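Local atomic coordinates of metallo-beta-lactamase (Pseudomonas stutzeri, PDB entry 4ZEJ), a protein that probably hydrolyses beta-lactam antibiotics to substituted beta-amino acids, as a zinc-dependent class B enzyme that confers antibiotic resistance. Residues D1-E9 with H18-L29. Sequence-based numbering, arbitrary orientation.
Sequences DEVPELRIE and HTSYSRVNGFGL
Pro4 lays its ring over one face of the Tyr21 phenol. Pro4 CG sits 3.8 Å from the centroid of the Tyr21 ring, a CH-pi contact displaced toward the rim. Pro4 lies in the N-terminal lead-in to the first beta hairpin of the metallo-beta-lactamase fold, where edge strand 7-12 runs antiparallel to strand 15-24, which carries Tyr21. Arg7 and Thr19 form a hydrogen-bonded pair, followed by Ile8 and His18 as a non-hydrogen-bonded pair. Arg7 N donates to Thr19 O at 3.1 Å, and Thr19 N returns a bond to Arg7 O. Toward the N-terminus the chain peels away, and a water bridges the gap from Pro4 O to Tyr21 N.

In Arg7, chi1 of 62° tucks CG in between its own backbone N and C, and the chain then runs extended alongside Thr19. Its guanidinium lies with one face over Thr19 CB. Arg7 NH1 donates to Tyr21 OH at 2.9 Å, in the guanidinium plane. Arg7 NE forms a salt bridge with Glu9 OE1, approaching it off the plane of the carboxylate. These two bonds fix how the guanidinium is turned. A second water links Glu9 OE1 to Thr19 OG1.

Leu6 CD1 reaches His18 CB and Ser20 CB, while Ile8 packs on Leu58 and Trp61 of helix 52-64. Ser20 OG bonds to Trp50 N, and its side chain is about 10 Å from a bound zinc ion.

Val3 CG1 meets Leu29 CD1 at 3.7 Å. Beyond it, extended Arg23 grips a single carbonyl oxygen side-on: Arg23 NE and NH2 each reach Glu2 O at 2.9 Å, NH2 in the carbonyl plane and NE above it.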
loop_
_atom_site.group_PDB
_atom_site.type_symbol
_atom_site.label_atom_id
_atom_site.label_comp_id
_atom_site.label_asym_id
_atom_site.label_seq_id
_atom_site.Cartn_x
_atom_site.Cartn_y
_atom_site.Cartn_z
ATOM N N ASP A 1 -18.125 13.292 -13.504
ATOM C CA ASP A 1 -17.740 12.118 -12.652
ATOM C C ASP A 1 -16.915 10.992 -13.342
ATOM O O ASP A 1 -16.657 9.967 -12.716
ATOM C CB ASP A 1 -18.995 11.530 -11.967
ATOM C CG ASP A 1 -19.252 12.122 -10.578
ATOM O OD1 ASP A 1 -18.468 11.833 -9.644
ATOM O OD2 ASP A 1 -20.254 12.848 -10.411
ATOM N N GLU A 2 -16.478 11.177 -14.593
ATOM C CA GLU A 2 -15.573 10.223 -15.265
ATOM C C GLU A 2 -14.243 10.122 -14.493
ATOM O O GLU A 2 -13.785 11.110 -13.915
ATOM C CB GLU A 2 -15.295 10.701 -16.693
ATOM C CG GLU A 2 -14.356 9.843 -17.548
ATOM C CD GLU A 2 -14.141 10.408 -18.961
ATOM O OE1 GLU A 2 -13.303 9.836 -19.718
ATOM O OE2 GLU A 2 -14.801 11.421 -19.323
ATOM N N VAL A 3 -13.658 8.927 -14.474
ATOM C CA VAL A 3 -12.300 8.737 -13.975
ATOM C C VAL A 3 -11.469 7.995 -15.013
ATOM O O VAL A 3 -12.029 7.251 -15.833
ATOM C CB VAL A 3 -12.235 7.968 -12.631
ATOM C CG1 VAL A 3 -13.045 8.708 -11.571
ATOM C CG2 VAL A 3 -12.703 6.520 -12.779
ATOM N N PRO A 4 -10.134 8.176 -14.967
ATOM C CA PRO A 4 -9.282 7.388 -15.863
ATOM C C PRO A 4 -9.333 5.898 -15.544
ATOM O O PRO A 4 -9.718 5.515 -14.435
ATOM C CB PRO A 4 -7.871 7.933 -15.594
ATOM C CG PRO A 4 -8.087 9.287 -14.985
ATOM C CD PRO A 4 -9.354 9.162 -14.195
ATOM N N GLU A 5 -8.928 5.080 -16.513
ATOM C CA GLU A 5 -8.772 3.645 -16.310
ATOM C C GLU A 5 -7.500 3.382 -15.496
ATOM O O GLU A 5 -6.636 4.247 -15.385
ATOM C CB GLU A 5 -8.657 2.905 -17.653
ATOM C CG GLU A 5 -9.814 3.101 -18.639
ATOM C CD GLU A 5 -11.121 2.446 -18.226
ATOM O OE1 GLU A 5 -12.171 2.818 -18.798
ATOM O OE2 GLU A 5 -11.129 1.553 -17.346
ATOM N N LEU A 6 -7.384 2.179 -14.945
ATOM C CA LEU A 6 -6.142 1.727 -14.318
ATOM C C LEU A 6 -5.020 1.733 -15.339
ATOM O O LEU A 6 -5.249 1.425 -16.512
ATOM C CB LEU A 6 -6.301 0.277 -13.809
ATOM C CG LEU A 6 -5.076 -0.347 -13.107
ATOM C CD1 LEU A 6 -5.255 -0.529 -11.618
ATOM C CD2 LEU A 6 -4.740 -1.681 -13.733
ATOM N N ARG A 7 -3.810 2.041 -14.899
ATOM C CA ARG A 7 -2.625 1.760 -15.711
ATOM C C ARG A 7 -1.564 1.033 -14.903
ATOM O O ARG A 7 -1.580 1.053 -13.670
ATOM C CB ARG A 7 -2.085 3.023 -16.373
ATOM C CG ARG A 7 -1.631 4.061 -15.390
ATOM C CD ARG A 7 -1.091 5.264 -16.138
ATOM N NE ARG A 7 -0.393 6.160 -15.246
ATOM C CZ ARG A 7 -0.956 7.106 -14.492
ATOM N NH1 ARG A 7 -2.276 7.289 -14.464
ATOM N NH2 ARG A 7 -0.170 7.873 -13.745
ATOM N N ILE A 8 -0.697 0.324 -15.619
ATOM C CA ILE A 8 0.345 -0.498 -15.014
ATOM C C ILE A 8 1.650 -0.143 -15.688
ATOM O O ILE A 8 1.741 -0.194 -16.913
ATOM C CB ILE A 8 0.048 -2.007 -15.159
ATOM C CG1 ILE A 8 -1.322 -2.353 -14.557
ATOM C CG2 ILE A 8 1.108 -2.827 -14.431
ATOM C CD1 ILE A 8 -1.885 -3.678 -15.029
ATOM N N GLU A 9 2.654 0.226 -14.896
ATOM C CA GLU A 9 3.928 0.696 -15.435
ATOM C C GLU A 9 5.085 0.042 -14.679
ATOM O O GLU A 9 5.001 -0.170 -13.469
ATOM C CB GLU A 9 3.944 2.246 -15.383
ATOM C CG GLU A 9 3.012 2.863 -16.446
ATOM C CD GLU A 9 2.630 4.317 -16.219
ATOM O OE1 GLU A 9 2.060 4.617 -15.169
ATOM O OE2 GLU A 9 2.848 5.161 -17.129
ATOM N N HIS A 18 0.876 0.007 -10.130
ATOM C CA HIS A 18 -0.465 0.225 -10.637
ATOM C C HIS A 18 -1.033 1.519 -10.068
ATOM O O HIS A 18 -0.884 1.804 -8.881
ATOM C CB HIS A 18 -1.395 -0.993 -10.461
ATOM C CG HIS A 18 -1.727 -1.373 -9.051
ATOM N ND1 HIS A 18 -2.695 -0.726 -8.311
ATOM C CD2 HIS A 18 -1.324 -2.423 -8.295
ATOM C CE1 HIS A 18 -2.828 -1.323 -7.142
ATOM N NE2 HIS A 18 -2.017 -2.360 -7.110
ATOM N N THR A 19 -1.618 2.321 -10.951
ATOM C CA THR A 19 -2.188 3.612 -10.601
ATOM C C THR A 19 -3.661 3.581 -10.962
ATOM O O THR A 19 -4.019 3.267 -12.104
ATOM C CB THR A 19 -1.496 4.770 -11.346
ATOM O OG1 THR A 19 -0.088 4.728 -11.097
ATOM C CG2 THR A 19 -2.041 6.119 -10.870
ATOM N N SER A 20 -4.504 3.897 -9.982
ATOM C CA SER A 20 -5.933 4.022 -10.193
ATOM C C SER A 20 -6.434 5.251 -9.478
ATOM O O SER A 20 -5.680 5.895 -8.714
ATOM C CB SER A 20 -6.680 2.766 -9.723
ATOM O OG SER A 20 -6.494 2.536 -8.339
ATOM N N TYR A 21 -7.700 5.586 -9.727
ATOM C CA TYR A 21 -8.257 6.835 -9.239
ATOM C C TYR A 21 -9.645 6.724 -8.619
ATOM O O TYR A 21 -10.412 5.796 -8.922
ATOM C CB TYR A 21 -8.373 7.825 -10.382
ATOM C CG TYR A 21 -7.131 8.203 -11.155
ATOM C CD1 TYR A 21 -6.503 9.416 -10.919
ATOM C CD2 TYR A 21 -6.631 7.389 -12.180
ATOM C CE1 TYR A 21 -5.407 9.826 -11.670
ATOM C CE2 TYR A 21 -5.517 7.777 -12.919
ATOM C CZ TYR A 21 -4.918 9.005 -12.664
ATOM O OH TYR A 21 -3.857 9.431 -13.416
ATOM N N SER A 22 -9.980 7.702 -7.786
ATOM C CA SER A 22 -11.367 7.919 -7.351
ATOM C C SER A 22 -11.618 9.397 -7.187
ATOM O O SER A 22 -10.687 10.161 -6.934
ATOM C CB SER A 22 -11.645 7.189 -6.043
ATOM O OG SER A 22 -13.008 7.299 -5.675
ATOM N N ARG A 23 -12.870 9.809 -7.364
ATOM C CA ARG A 23 -13.269 11.170 -7.027
ATOM C C ARG A 23 -13.724 11.174 -5.573
ATOM O O ARG A 23 -14.680 10.483 -5.239
ATOM C CB ARG A 23 -14.367 11.663 -7.964
ATOM C CG ARG A 23 -13.831 11.967 -9.359
ATOM C CD ARG A 23 -14.951 12.380 -10.278
ATOM N NE ARG A 23 -14.536 12.672 -11.651
ATOM C CZ ARG A 23 -14.224 13.882 -12.137
ATOM N NH1 ARG A 23 -14.211 14.971 -11.355
ATOM N NH2 ARG A 23 -13.921 14.006 -13.433
ATOM N N VAL A 24 -13.019 11.931 -4.722
ATOM C CA VAL A 24 -13.268 11.975 -3.275
ATOM C C VAL A 24 -13.776 13.367 -2.906
ATOM O O VAL A 24 -13.191 14.372 -3.320
ATOM C CB VAL A 24 -11.975 11.691 -2.478
ATOM C CG1 VAL A 24 -12.234 11.737 -0.970
ATOM C CG2 VAL A 24 -11.380 10.350 -2.897
ATOM N N ASN A 25 -14.851 13.428 -2.125
ATOM C CA ASN A 25 -15.403 14.710 -1.686
ATOM C C ASN A 25 -14.335 15.574 -1.032
ATOM O O ASN A 25 -13.608 15.102 -0.157
ATOM C CB ASN A 25 -16.573 14.503 -0.719
ATOM C CG ASN A 25 -17.860 14.117 -1.430
ATOM O OD1 ASN A 25 -17.974 14.252 -2.650
ATOM N ND2 ASN A 25 -18.848 13.658 -0.664
ATOM N N GLY A 26 -14.215 16.820 -1.501
ATOM C CA GLY A 26 -13.242 17.779 -0.966
ATOM C C GLY A 26 -11.843 17.731 -1.572
ATOM O O GLY A 26 -11.040 18.642 -1.336
ATOM N N PHE A 27 -11.536 16.676 -2.328
ATOM C CA PHE A 27 -10.225 16.499 -2.952
ATOM C C PHE A 27 -10.309 16.372 -4.493
ATOM O O PHE A 27 -9.276 16.478 -5.166
ATOM C CB PHE A 27 -9.534 15.251 -2.376
ATOM C CG PHE A 27 -9.111 15.366 -0.916
ATOM C CD1 PHE A 27 -7.752 15.404 -0.564
ATOM C CD2 PHE A 27 -10.056 15.386 0.110
ATOM C CE1 PHE A 27 -7.356 15.486 0.769
ATOM C CE2 PHE A 27 -9.666 15.479 1.446
ATOM C CZ PHE A 27 -8.313 15.522 1.775
ATOM N N GLY A 28 -11.501 16.135 -5.053
ATOM C CA GLY A 28 -11.644 15.823 -6.478
ATOM C C GLY A 28 -10.997 14.494 -6.862
ATOM O O GLY A 28 -10.991 13.553 -6.070
ATOM N N LEU A 29 -10.441 14.426 -8.074
ATOM C CA LEU A 29 -9.815 13.197 -8.576
ATOM C C LEU A 29 -8.498 12.926 -7.843
ATOM O O LEU A 29 -7.616 13.777 -7.839
ATOM C CB LEU A 29 -9.520 13.311 -10.078
ATOM C CG LEU A 29 -9.111 11.992 -10.739
ATOM C CD1 LEU A 29 -10.313 11.099 -10.956
ATOM C CD2 LEU A 29 -8.399 12.219 -12.060
HETATM O O HOH W 1 -8.676 4.371 -12.128
HETATM O O HOH W 2 1.268 3.234 -12.942
#